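Local coordinates for protein BlEst2 (Bacillus licheniformis, PDB 6WPX) that probably hydrolyses ester bonds as an alpha/beta-hydrolase lipase or esterase, captured in a propeptide form whose C-terminal domain has autoinhibitory effects, at residues F52-N57 and I83-D88; G121-Q126 and G145-G150; R140-G145 and K201-A206. All coordinates share one frame; numbering follows the deposited sequence.

Contact 1 of 3, residues F52-N57 and I83-D88; sequences FVHGLN and IDLHPD
His-54 and Leu-85 meet at the rim of the imidazole: the backbone N of Leu-85 donates to NE2 of His-54 at 2.8 Å, nearly straight (169°) and close to the ring plane. CG of His-54 lies between the backbone N and carbonyl carbon (chi1 67°), which turns the ring toward residues 83-85; CD2 stands 3.2 Å from Ile-83 O. The ring's other nitrogen, ND1, donates to Gly-55 O at 2.8 Å on an in-plane lone pair, so both nitrogens are used and the ring is fixed in rotation. Asn-57 N donates to Pro-87 O at 2.9 Å, while CB of Pro-87 packs 3.5 Å from CA of Asn-57. On the strand, CG1 of Val-53 reaches CD1 of Leu-85 at 3.7 Å, and CG2 of Val-53 lies beside CG2 of Ile-83. Where the strands part, a water donates to the carbonyls of Phe-52 and Ile-83 and accepts weakly from His-54 N. A His-Gly pair here is familiar from bacterial lipases, whose following loop commonly helps form the oxyanion hole; the same role is plausible here. Strand 113-118 pairs with strand 50-53 through Val-53, and helix 91-109 covers Ile-83 and Leu-85.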
ATOM      1  N   PHE A  52      -0.196  20.911  -6.899  1.00 17.26           N
ATOM      2  CA  PHE A  52       0.509  19.686  -6.522  1.00 16.15           C
ATOM      3  C   PHE A  52       0.052  19.244  -5.160  1.00 18.81           C
ATOM      4  O   PHE A  52       0.064  20.036  -4.217  1.00 18.41           O
ATOM      5  CB  PHE A  52       2.030  19.881  -6.599  1.00 17.01           C
ATOM      6  CG  PHE A  52       2.518  20.006  -8.024  1.00 16.08           C
ATOM      7  CD1 PHE A  52       2.839  18.869  -8.773  1.00 16.89           C
ATOM      8  CD2 PHE A  52       2.664  21.256  -8.622  1.00 15.67           C
ATOM      9  CE1 PHE A  52       3.302  18.987 -10.088  1.00 16.59           C
ATOM     10  CE2 PHE A  52       3.168  21.371  -9.926  1.00 17.75           C
ATOM     11  CZ  PHE A  52       3.478  20.235 -10.648  1.00 16.13           C
ATOM     12  N   VAL A  53      -0.430  17.985  -5.079  1.00 14.92           N
ATOM     13  CA  VAL A  53      -1.011  17.410  -3.862  1.00 14.35           C
ATOM     14  C   VAL A  53      -0.166  16.234  -3.372  1.00 18.71           C
ATOM     15  O   VAL A  53      -0.026  15.239  -4.085  1.00 18.52           O
ATOM     16  CB  VAL A  53      -2.512  17.051  -4.040  1.00 16.37           C
ATOM     17  CG1 VAL A  53      -3.132  16.561  -2.718  1.00 15.02           C
ATOM     18  CG2 VAL A  53      -3.305  18.242  -4.579  1.00 17.11           C
ATOM     19  N   HIS A  54       0.422  16.378  -2.173  1.00 15.47           N
ATOM     20  CA  HIS A  54       1.274  15.357  -1.555  1.00 14.33           C
ATOM     21  C   HIS A  54       0.470  14.109  -1.113  1.00 19.53           C
ATOM     22  O   HIS A  54      -0.770  14.107  -1.104  1.00 17.60           O
ATOM     23  CB  HIS A  54       2.021  15.938  -0.348  1.00 13.95           C
ATOM     24  CG  HIS A  54       1.091  16.295   0.786  1.00 16.52           C
ATOM     25  ND1 HIS A  54       0.637  15.339   1.679  1.00 16.97           N
ATOM     26  CD2 HIS A  54       0.524  17.484   1.093  1.00 17.66           C
ATOM     27  CE1 HIS A  54      -0.159  15.986   2.522  1.00 17.63           C
ATOM     28  NE2 HIS A  54      -0.261  17.280   2.197  1.00 18.02           N
ATOM     29  N   GLY A  55       1.200  13.113  -0.635  1.00 17.54           N
ATOM     30  CA  GLY A  55       0.613  11.862  -0.190  1.00 16.73           C
ATOM     31  C   GLY A  55       0.662  11.658   1.301  1.00 19.67           C
ATOM     32  O   GLY A  55       0.874  12.595   2.084  1.00 16.82           O
ATOM     33  N   LEU A  56       0.499  10.403   1.669  1.00 16.09           N
ATOM     34  CA  LEU A  56       0.488   9.930   3.033  1.00 17.75           C
ATOM     35  C   LEU A  56       1.696  10.399   3.835  1.00 23.14           C
ATOM     36  O   LEU A  56       2.829  10.220   3.393  1.00 20.47           O
ATOM     37  CB  LEU A  56       0.385   8.396   3.018  1.00 16.57           C
ATOM     38  CG  LEU A  56       0.500   7.711   4.394  1.00 21.74           C
ATOM     39  CD1 LEU A  56      -0.697   8.000   5.256  1.00 21.39           C
ATOM     40  CD2 LEU A  56       0.683   6.206   4.225  1.00 21.48           C
ATOM     41  N   ASN A  57       1.436  11.003   5.009  1.00 23.42           N
ATOM     42  CA  ASN A  57       2.423  11.486   5.979  1.00 24.46           C
ATOM     43  C   ASN A  57       3.387  12.535   5.374  1.00 27.89           C
ATOM     44  O   ASN A  57       4.494  12.757   5.856  1.00 27.59           O
ATOM     45  CB  ASN A  57       3.154  10.305   6.655  1.00 28.19           C
ATOM     46  CG  ASN A  57       2.257   9.350   7.450  1.00 61.06           C
ATOM     47  OD1 ASN A  57       1.251   9.745   8.107  1.00 49.03           O
ATOM     48  ND2 ASN A  57       2.638   8.078   7.480  1.00 50.25           N
ATOM     49  N   ILE A  83       0.057  22.608  -1.802  1.00 22.33           N
ATOM     50  CA  ILE A  83      -0.782  22.612  -0.612  1.00 21.89           C
ATOM     51  C   ILE A  83      -0.343  21.578   0.426  1.00 24.86           C
ATOM     52  O   ILE A  83       0.152  20.501   0.078  1.00 21.60           O
ATOM     53  CB  ILE A  83      -2.274  22.423  -1.044  1.00 24.92           C
ATOM     54  CG1 ILE A  83      -3.251  22.638   0.154  1.00 26.37           C
ATOM     55  CG2 ILE A  83      -2.496  21.048  -1.755  1.00 24.04           C
ATOM     56  CD1 ILE A  83      -4.684  22.838  -0.192  1.00 26.59           C
ATOM     57  N   ASP A  84      -0.545  21.916   1.704  1.00 22.22           N
ATOM     58  CA  ASP A  84      -0.336  21.003   2.802  1.00 22.92           C
ATOM     59  C   ASP A  84      -1.739  20.577   3.212  1.00 27.52           C
ATOM     60  O   ASP A  84      -2.574  21.427   3.526  1.00 26.81           O
ATOM     61  CB  ASP A  84       0.317  21.693   4.016  1.00 26.60           C
ATOM     62  CG  ASP A  84       1.775  22.046   3.851  1.00 34.57           C
ATOM     63  OD1 ASP A  84       2.370  21.630   2.852  1.00 30.18           O
ATOM     64  OD2 ASP A  84       2.325  22.729   4.742  1.00 38.18           O
ATOM     65  N   LEU A  85      -2.007  19.279   3.179  1.00 23.90           N
ATOM     66  CA  LEU A  85      -3.251  18.705   3.684  1.00 23.34           C
ATOM     67  C   LEU A  85      -2.835  17.987   4.934  1.00 26.92           C
ATOM     68  O   LEU A  85      -1.676  18.137   5.345  1.00 25.67           O
ATOM     69  CB  LEU A  85      -3.889  17.735   2.668  1.00 22.11           C
ATOM     70  CG  LEU A  85      -4.305  18.329   1.301  1.00 24.43           C
ATOM     71  CD1 LEU A  85      -4.971  17.268   0.443  1.00 20.92           C
ATOM     72  CD2 LEU A  85      -5.258  19.546   1.477  1.00 29.53           C
ATOM     73  N   HIS A  86      -3.745  17.226   5.566  1.00 24.23           N
ATOM     74  CA  HIS A  86      -3.367  16.469   6.745  1.00 23.68           C
ATOM     75  C   HIS A  86      -2.492  15.286   6.342  1.00 26.04           C
ATOM     76  O   HIS A  86      -2.849  14.517   5.445  1.00 25.87           O
ATOM     77  CB  HIS A  86      -4.579  15.968   7.530  1.00 24.73           C
ATOM     78  CG  HIS A  86      -5.423  17.054   8.121  1.00 29.68           C
ATOM     79  ND1 HIS A  86      -5.028  17.728   9.259  1.00 32.48           N
ATOM     80  CD2 HIS A  86      -6.651  17.496   7.759  1.00 32.33           C
ATOM     81  CE1 HIS A  86      -5.986  18.606   9.506  1.00 33.28           C
ATOM     82  NE2 HIS A  86      -6.982  18.504   8.632  1.00 33.36           N
ATOM     83  N   PRO A  87      -1.342  15.112   7.011  1.00 23.16           N
ATOM     84  CA  PRO A  87      -0.491  13.953   6.699  1.00 22.70           C
ATOM     85  C   PRO A  87      -1.085  12.629   7.222  1.00 25.47           C
ATOM     86  O   PRO A  87      -0.797  11.556   6.703  1.00 24.19           O
ATOM     87  CB  PRO A  87       0.810  14.274   7.457  1.00 24.59           C
ATOM     88  CG  PRO A  87       0.388  15.106   8.609  1.00 30.09           C
ATOM     89  CD  PRO A  87      -0.755  15.948   8.083  1.00 26.37           C
ATOM     90  N   ASP A  88      -1.962  12.736   8.239  1.00 25.14           N
ATOM     91  CA  ASP A  88      -2.517  11.656   9.060  1.00 23.43           C
ATOM     92  C   ASP A  88      -4.059  11.563   9.099  1.00 26.69           C
ATOM     93  O   ASP A  88      -4.598  10.857   9.959  1.00 26.75           O
ATOM     94  CB  ASP A  88      -1.964  11.845  10.486  1.00 24.54           C
ATOM     95  CG  ASP A  88      -2.390  13.140  11.183  1.00 36.65           C
ATOM     96  OD1 ASP A  88      -2.854  14.083  10.481  1.00 34.67           O
ATOM     97  OD2 ASP A  88      -2.247  13.220  12.426  1.00 45.46           O
TER
HETATM   98  O   HOH W   1       1.445  19.281  -1.902  1.00 20.92           O

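Contact 2 of 3, residues G121-Q126 and G145-G150; sequences GGIDSQ and GTPHHG
Thr-146 faces Gly-122 in the first turn of helix 121-131, the helix that follows strand 113-118 in the manner of the strand-turn-helix nucleophile elbow of alpha/beta hydrolases. OG1 of Thr-146 comes within 3.4 Å of CA of Gly-122, where a CB would collide with it; this hydroxyl is hydrogen-bonded to Ser-119 O, in the turn just before the helix. With CG2 anti to the backbone N (OG1 at chi1 -67°), the Thr-146 methyl lies 3.6 Å from CG1 of Ile-123. The same methyl sits 3.3 Å above the plane of the His-148 imidazole, over its centre, so it touches both the helix and the ring. Pro-147 is the centre of an inverse gamma turn, in which His-148 N donates to Thr-146 O, and it also opens a type I turn that ends at Gly-150. The carbonyl O of Pro-147 is met by CD1 of Ile-123 at 3.4 Å, and CG of the proline ring packs against that methyl too. An alanine in place of Ile-123 would probably open a gap between helix and turn, leaving the Thr-146 methyl and the Pro-147 ring without the contacts they make with CG1 and CD1. At His-148 the contact turns polar. NE2 of His-148 is hydrogen-bonded to Thr-143 OG1 and ND1 meets a water, so both ring nitrogens have partners and the ring's orientation is set. OE1 of Gln-126 takes a bond from Arg-188 and a second from that same water, which donates to OE1 at 2.7 Å and lies in the imidazole plane, 2.8 Å from ND1 of His-148.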
ATOM      1  N   GLY A 121      -2.759  11.473  -1.931  1.00 15.88           N
ATOM      2  CA  GLY A 121      -3.218  12.754  -2.457  1.00 15.91           C
ATOM      3  C   GLY A 121      -4.176  12.599  -3.632  1.00 18.93           C
ATOM      4  O   GLY A 121      -5.038  13.442  -3.806  1.00 20.11           O
ATOM      5  N   GLY A 122      -4.037  11.527  -4.428  1.00 14.15           N
ATOM      6  CA  GLY A 122      -4.924  11.257  -5.569  1.00 13.35           C
ATOM      7  C   GLY A 122      -6.331  10.897  -5.124  1.00 18.98           C
ATOM      8  O   GLY A 122      -7.302  11.191  -5.828  1.00 19.15           O
ATOM      9  N   ILE A 123      -6.447  10.249  -3.950  1.00 14.25           N
ATOM     10  CA  ILE A 123      -7.717   9.845  -3.322  1.00 14.69           C
ATOM     11  C   ILE A 123      -8.359  11.084  -2.690  1.00 18.59           C
ATOM     12  O   ILE A 123      -9.550  11.309  -2.898  1.00 16.37           O
ATOM     13  CB  ILE A 123      -7.565   8.696  -2.287  1.00 16.99           C
ATOM     14  CG1 ILE A 123      -6.840   7.456  -2.886  1.00 16.52           C
ATOM     15  CG2 ILE A 123      -8.941   8.300  -1.706  1.00 19.27           C
ATOM     16  CD1 ILE A 123      -6.349   6.490  -1.726  1.00 12.51           C
ATOM     17  N   ASP A 124      -7.566  11.891  -1.937  1.00 17.23           N
ATOM     18  CA  ASP A 124      -8.046  13.149  -1.329  1.00 19.12           C
ATOM     19  C   ASP A 124      -8.583  14.050  -2.452  1.00 24.05           C
ATOM     20  O   ASP A 124      -9.573  14.757  -2.273  1.00 24.62           O
ATOM     21  CB  ASP A 124      -6.889  13.889  -0.625  1.00 20.07           C
ATOM     22  CG  ASP A 124      -6.194  13.139   0.490  1.00 22.74           C
ATOM     23  OD1 ASP A 124      -6.796  12.167   1.027  1.00 23.40           O
ATOM     24  OD2 ASP A 124      -5.094  13.572   0.892  1.00 22.84           O
ATOM     25  N   SER A 125      -7.901  14.022  -3.606  1.00 19.17           N
ATOM     26  CA  SER A 125      -8.278  14.808  -4.780  1.00 18.22           C
ATOM     27  C   SER A 125      -9.647  14.441  -5.281  1.00 23.18           C
ATOM     28  O   SER A 125     -10.467  15.337  -5.495  1.00 22.40           O
ATOM     29  CB  SER A 125      -7.238  14.671  -5.886  1.00 17.84           C
ATOM     30  OG  SER A 125      -6.067  15.336  -5.448  1.00 20.48           O
ATOM     31  N   GLN A 126      -9.914  13.135  -5.442  1.00 21.27           N
ATOM     32  CA  GLN A 126     -11.218  12.651  -5.913  1.00 23.49           C
ATOM     33  C   GLN A 126     -12.283  12.975  -4.942  1.00 28.74           C
ATOM     34  O   GLN A 126     -13.366  13.357  -5.358  1.00 32.02           O
ATOM     35  CB  GLN A 126     -11.223  11.147  -6.138  1.00 25.26           C
ATOM     36  CG  GLN A 126     -10.882  10.744  -7.529  1.00 26.39           C
ATOM     37  CD  GLN A 126     -11.530   9.422  -7.858  1.00 36.64           C
ATOM     38  OE1 GLN A 126     -11.459   8.472  -7.081  1.00 25.63           O
ATOM     39  NE2 GLN A 126     -12.134   9.319  -9.031  1.00 29.34           N
ATOM     40  N   GLY A 145       1.091   7.187  -8.698  1.00 13.23           N
ATOM     41  CA  GLY A 145       1.190   6.094  -7.730  1.00 12.23           C
ATOM     42  C   GLY A 145       0.150   6.151  -6.645  1.00 16.02           C
ATOM     43  O   GLY A 145       0.461   5.947  -5.468  1.00 16.03           O
ATOM     44  N   THR A 146      -1.089   6.478  -7.025  1.00 13.10           N
ATOM     45  CA  THR A 146      -2.168   6.599  -6.054  1.00 11.87           C
ATOM     46  C   THR A 146      -2.815   5.243  -5.830  1.00 15.23           C
ATOM     47  O   THR A 146      -3.310   4.663  -6.794  1.00 15.11           O
ATOM     48  CB  THR A 146      -3.229   7.626  -6.507  1.00 15.21           C
ATOM     49  OG1 THR A 146      -2.634   8.936  -6.494  1.00 17.25           O
ATOM     50  CG2 THR A 146      -4.485   7.603  -5.593  1.00  9.61           C
ATOM     51  N   PRO A 147      -2.906   4.760  -4.572  1.00 13.45           N
ATOM     52  CA  PRO A 147      -3.617   3.493  -4.342  1.00 14.47           C
ATOM     53  C   PRO A 147      -5.139   3.686  -4.388  1.00 18.89           C
ATOM     54  O   PRO A 147      -5.812   3.595  -3.358  1.00 18.42           O
ATOM     55  CB  PRO A 147      -3.117   3.048  -2.966  1.00 15.02           C
ATOM     56  CG  PRO A 147      -2.795   4.343  -2.242  1.00 17.37           C
ATOM     57  CD  PRO A 147      -2.412   5.353  -3.309  1.00 13.88           C
ATOM     58  N   HIS A 148      -5.694   3.922  -5.600  1.00 15.48           N
ATOM     59  CA  HIS A 148      -7.149   4.078  -5.771  1.00 15.58           C
ATOM     60  C   HIS A 148      -7.922   2.833  -5.283  1.00 19.78           C
ATOM     61  O   HIS A 148      -9.077   2.967  -4.898  1.00 19.93           O
ATOM     62  CB  HIS A 148      -7.506   4.363  -7.233  1.00 15.43           C
ATOM     63  CG  HIS A 148      -7.015   5.697  -7.712  1.00 17.22           C
ATOM     64  ND1 HIS A 148      -7.565   6.880  -7.250  1.00 17.94           N
ATOM     65  CD2 HIS A 148      -6.033   5.981  -8.599  1.00 17.66           C
ATOM     66  CE1 HIS A 148      -6.937   7.840  -7.902  1.00 17.80           C
ATOM     67  NE2 HIS A 148      -6.000   7.343  -8.727  1.00 17.46           N
ATOM     68  N   HIS A 149      -7.290   1.632  -5.311  1.00 14.15           N
ATOM     69  CA  HIS A 149      -7.949   0.402  -4.846  1.00 15.75           C
ATOM     70  C   HIS A 149      -7.385  -0.056  -3.488  1.00 19.06           C
ATOM     71  O   HIS A 149      -7.635  -1.165  -3.056  1.00 18.71           O
ATOM     72  CB  HIS A 149      -7.909  -0.729  -5.910  1.00 16.30           C
ATOM     73  CG  HIS A 149      -8.564  -0.343  -7.208  1.00 20.12           C
ATOM     74  ND1 HIS A 149      -9.876  -0.662  -7.479  1.00 22.61           N
ATOM     75  CD2 HIS A 149      -8.079   0.396  -8.226  1.00 21.46           C
ATOM     76  CE1 HIS A 149     -10.137  -0.159  -8.672  1.00 22.69           C
ATOM     77  NE2 HIS A 149      -9.095   0.496  -9.158  1.00 22.46           N
ATOM     78  N   GLY A 150      -6.638   0.812  -2.832  1.00 15.32           N
ATOM     79  CA  GLY A 150      -6.068   0.497  -1.538  1.00 14.00           C
ATOM     80  C   GLY A 150      -4.660  -0.051  -1.565  1.00 18.55           C
ATOM     81  O   GLY A 150      -4.111  -0.398  -2.616  1.00 17.83           O
TER
HETATM   82  O   HOH W   2      -9.601   7.405  -5.391  1.00 17.44           O

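Contact 3 of 3, residues R140-G145 and K201-A206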
ATOM      1  N   ARG A 140      -8.870  18.904 -14.622  1.00 19.02           N
ATOM      2  CA  ARG A 140      -8.469  17.514 -14.691  1.00 18.74           C
ATOM      3  C   ARG A 140      -7.600  17.128 -13.519  1.00 19.44           C
ATOM      4  O   ARG A 140      -7.029  17.991 -12.839  1.00 19.12           O
ATOM      5  CB  ARG A 140      -7.765  17.189 -16.037  1.00 19.15           C
ATOM      6  CG  ARG A 140      -6.409  17.875 -16.224  1.00 19.89           C
ATOM      7  CD  ARG A 140      -5.792  17.546 -17.575  1.00 19.34           C
ATOM      8  NE  ARG A 140      -6.633  18.014 -18.683  1.00 22.61           N
ATOM      9  CZ  ARG A 140      -6.499  17.620 -19.942  1.00 29.96           C
ATOM     10  NH1 ARG A 140      -5.546  16.753 -20.276  1.00 12.93           N
ATOM     11  NH2 ARG A 140      -7.302  18.101 -20.881  1.00 19.32           N
ATOM     12  N   VAL A 141      -7.479  15.830 -13.325  1.00 13.71           N
ATOM     13  CA  VAL A 141      -6.674  15.228 -12.271  1.00 13.09           C
ATOM     14  C   VAL A 141      -5.728  14.181 -12.869  1.00 18.33           C
ATOM     15  O   VAL A 141      -6.158  13.267 -13.568  1.00 18.64           O
ATOM     16  CB  VAL A 141      -7.568  14.617 -11.165  1.00 17.50           C
ATOM     17  CG1 VAL A 141      -6.732  14.025 -10.026  1.00 15.52           C
ATOM     18  CG2 VAL A 141      -8.558  15.649 -10.625  1.00 19.58           C
ATOM     19  N   ILE A 142      -4.446  14.290 -12.508  1.00 16.41           N
ATOM     20  CA  ILE A 142      -3.410  13.320 -12.823  1.00 15.14           C
ATOM     21  C   ILE A 142      -2.934  12.754 -11.475  1.00 17.23           C
ATOM     22  O   ILE A 142      -2.521  13.496 -10.598  1.00 15.51           O
ATOM     23  CB  ILE A 142      -2.273  13.951 -13.648  1.00 16.72           C
ATOM     24  CG1 ILE A 142      -2.818  14.534 -14.974  1.00 17.74           C
ATOM     25  CG2 ILE A 142      -1.105  12.935 -13.854  1.00 14.67           C
ATOM     26  CD1 ILE A 142      -2.008  15.644 -15.510  1.00 18.89           C
ATOM     27  N   THR A 143      -3.029  11.447 -11.306  1.00 15.33           N
ATOM     28  CA  THR A 143      -2.594  10.797 -10.074  1.00 13.16           C
ATOM     29  C   THR A 143      -1.300  10.032 -10.345  1.00 16.17           C
ATOM     30  O   THR A 143      -1.186   9.378 -11.374  1.00 15.64           O
ATOM     31  CB  THR A 143      -3.694   9.945  -9.440  1.00 12.58           C
ATOM     32  OG1 THR A 143      -3.868   8.730 -10.166  1.00 15.65           O
ATOM     33  CG2 THR A 143      -5.017  10.701  -9.260  1.00 10.65           C
ATOM     34  N   LEU A 144      -0.342  10.122  -9.411  1.00 12.10           N
ATOM     35  CA  LEU A 144       0.958   9.475  -9.491  1.00 12.04           C
ATOM     36  C   LEU A 144       1.055   8.465  -8.348  1.00 16.97           C
ATOM     37  O   LEU A 144       1.115   8.862  -7.182  1.00 15.37           O
ATOM     38  CB  LEU A 144       2.096  10.523  -9.351  1.00 11.79           C
ATOM     39  CG  LEU A 144       2.011  11.818 -10.222  1.00 14.51           C
ATOM     40  CD1 LEU A 144       3.178  12.767  -9.915  1.00 13.68           C
ATOM     41  CD2 LEU A 144       1.972  11.491 -11.694  1.00 14.78           C
ATOM     42  N   GLY A 145       1.091   7.187  -8.698  1.00 13.23           N
ATOM     43  CA  GLY A 145       1.190   6.094  -7.730  1.00 12.23           C
ATOM     44  C   GLY A 145       0.150   6.151  -6.645  1.00 16.02           C
ATOM     45  O   GLY A 145       0.461   5.947  -5.468  1.00 16.03           O
ATOM     46  N   LYS A 201     -11.985  14.779 -15.946  1.00 25.88           N
ATOM     47  CA  LYS A 201     -11.158  13.764 -16.609  1.00 24.81           C
ATOM     48  C   LYS A 201     -10.033  13.373 -15.651  1.00 24.72           C
ATOM     49  O   LYS A 201      -9.430  14.209 -15.063  1.00 24.74           O
ATOM     50  CB  LYS A 201     -10.567  14.301 -17.910  1.00 28.73           C
ATOM     51  CG  LYS A 201      -9.804  13.250 -18.688  1.00 43.16           C
ATOM     52  CD  LYS A 201     -10.694  12.150 -19.234  1.00 54.40           C
ATOM     53  CE  LYS A 201      -9.943  10.930 -19.742  1.00 55.67           C
ATOM     54  NZ  LYS A 201      -8.517  10.942 -19.380  1.00 32.96           N
ATOM     55  N   TYR A 202      -9.777  12.092 -15.591  1.00 21.69           N
ATOM     56  CA  TYR A 202      -8.738  11.454 -14.770  1.00 19.33           C
ATOM     57  C   TYR A 202      -7.688  10.768 -15.599  1.00 19.87           C
ATOM     58  O   TYR A 202      -7.997  10.143 -16.618  1.00 19.30           O
ATOM     59  CB  TYR A 202      -9.344  10.423 -13.800  1.00 21.21           C
ATOM     60  CG  TYR A 202     -10.182  11.065 -12.727  1.00 25.06           C
ATOM     61  CD1 TYR A 202      -9.610  11.497 -11.537  1.00 27.95           C
ATOM     62  CD2 TYR A 202     -11.545  11.280 -12.916  1.00 26.70           C
ATOM     63  CE1 TYR A 202     -10.367  12.159 -10.574  1.00 32.44           C
ATOM     64  CE2 TYR A 202     -12.316  11.919 -11.952  1.00 28.29           C
ATOM     65  CZ  TYR A 202     -11.726  12.349 -10.778  1.00 37.92           C
ATOM     66  OH  TYR A 202     -12.486  12.969  -9.826  1.00 43.35           O
ATOM     67  N   PHE A 203      -6.440  10.875 -15.126  1.00 15.43           N
ATOM     68  CA  PHE A 203      -5.254  10.231 -15.689  1.00 14.22           C
ATOM     69  C   PHE A 203      -4.517   9.589 -14.548  1.00 17.47           C
ATOM     70  O   PHE A 203      -4.375  10.194 -13.482  1.00 17.32           O
ATOM     71  CB  PHE A 203      -4.318  11.246 -16.347  1.00 14.90           C
ATOM     72  CG  PHE A 203      -4.855  11.896 -17.589  1.00 16.52           C
ATOM     73  CD1 PHE A 203      -5.705  12.988 -17.506  1.00 18.65           C
ATOM     74  CD2 PHE A 203      -4.496  11.425 -18.851  1.00 18.26           C
ATOM     75  CE1 PHE A 203      -6.192  13.601 -18.668  1.00 20.56           C
ATOM     76  CE2 PHE A 203      -4.973  12.044 -20.004  1.00 21.23           C
ATOM     77  CZ  PHE A 203      -5.820  13.124 -19.906  1.00 19.82           C
ATOM     78  N   THR A 204      -4.008   8.393 -14.770  1.00 14.88           N
ATOM     79  CA  THR A 204      -3.223   7.736 -13.720  1.00 13.97           C
ATOM     80  C   THR A 204      -1.884   7.350 -14.255  1.00 15.73           C
ATOM     81  O   THR A 204      -1.765   6.920 -15.403  1.00 17.71           O
ATOM     82  CB  THR A 204      -3.931   6.513 -13.099  1.00 16.81           C
ATOM     83  OG1 THR A 204      -3.937   5.451 -14.040  1.00 17.65           O
ATOM     84  CG2 THR A 204      -5.358   6.813 -12.586  1.00 14.64           C
ATOM     85  N   LEU A 205      -0.876   7.532 -13.430  1.00 11.43           N
ATOM     86  CA  LEU A 205       0.488   7.088 -13.688  1.00 11.25           C
ATOM     87  C   LEU A 205       0.792   6.087 -12.587  1.00 13.18           C
ATOM     88  O   LEU A 205       0.313   6.234 -11.454  1.00 11.37           O
ATOM     89  CB  LEU A 205       1.515   8.230 -13.639  1.00 11.18           C
ATOM     90  CG  LEU A 205       1.843   8.894 -14.989  1.00 16.83           C
ATOM     91  CD1 LEU A 205       0.641   9.679 -15.503  1.00 17.46           C
ATOM     92  CD2 LEU A 205       3.049   9.847 -14.844  1.00 16.03           C
ATOM     93  N   ALA A 206       1.558   5.065 -12.925  1.00 12.05           N
ATOM     94  CA  ALA A 206       1.982   4.061 -11.949  1.00 12.80           C
ATOM     95  C   ALA A 206       3.381   3.616 -12.301  1.00 15.24           C
ATOM     96  O   ALA A 206       3.764   3.642 -13.474  1.00 13.56           O
ATOM     97  CB  ALA A 206       1.026   2.872 -11.950  1.00 14.36           C
TER
HETATM   98  O   HOH W   3      -2.063   6.516  -9.946  1.00 13.14           O
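Leu-205 fills the apolar centre with Ile-142 and Leu-144: its CD2 lies 3.7 Å from CD2 of Leu-144, its CD1 4.0 Å from CG2 of Ile-142, with the side chains side by side. On this face CG1 of Ile-142 also touches CB of Phe-203 at 3.9 Å. On the other face of the sheet, Val-141 packs beside Tyr-202, its CB 3.7 Å from CD1 of the ring. Next to them, OG1 of Thr-143, set between the backbone N and the carbonyl carbon (chi1 75°), approaches CG2 of Thr-204 at 3.4 Å. Five backbone hydrogen bonds join the two strands in parallel register, from Val-141 N to Lys-201 O through to Gly-145 N and Leu-205 O. At the polar edge, the Arg-140 guanidinium lies only 15° from parallel to the Phe-203 ring, NH1 being 3.6 Å from CE1, and is held by the carbonyls of Leu-270 and Ile-273. NZ of Lys-201 stands over a face of the same ring, toward its rim, donating to Tyr-202 O and bonded to Thr-245. The two like charges thus lie near one aromatic ring, and their oxygen partners probably offset the repulsion.

Along the chain contact 1 closes before contact 2 opens, whereas contacts 2 and 3 alternate and share Gly-145. Contacts 1 and 3 lie on the mixed central sheet of the alpha/beta domain: contact 1 joins strands 50-53 and 80-83, contact 3 joins 138-144 and 201-205, and strand 113-118 runs between these pairs. The centres of contacts 1 and 3 are about 16 Å apart, and the two do not touch. Contact 2, between the helix and loop that follow two of the strands, bridges them, its centre about 12 Å from that of contact 1 and 9 Å from that of contact 3. Val-53 and Leu-85 pack on helix 121-131, and Gln-126 on Tyr-202. The loops beyond the strands thus converge around the start of that helix, where this fold usually places its active site.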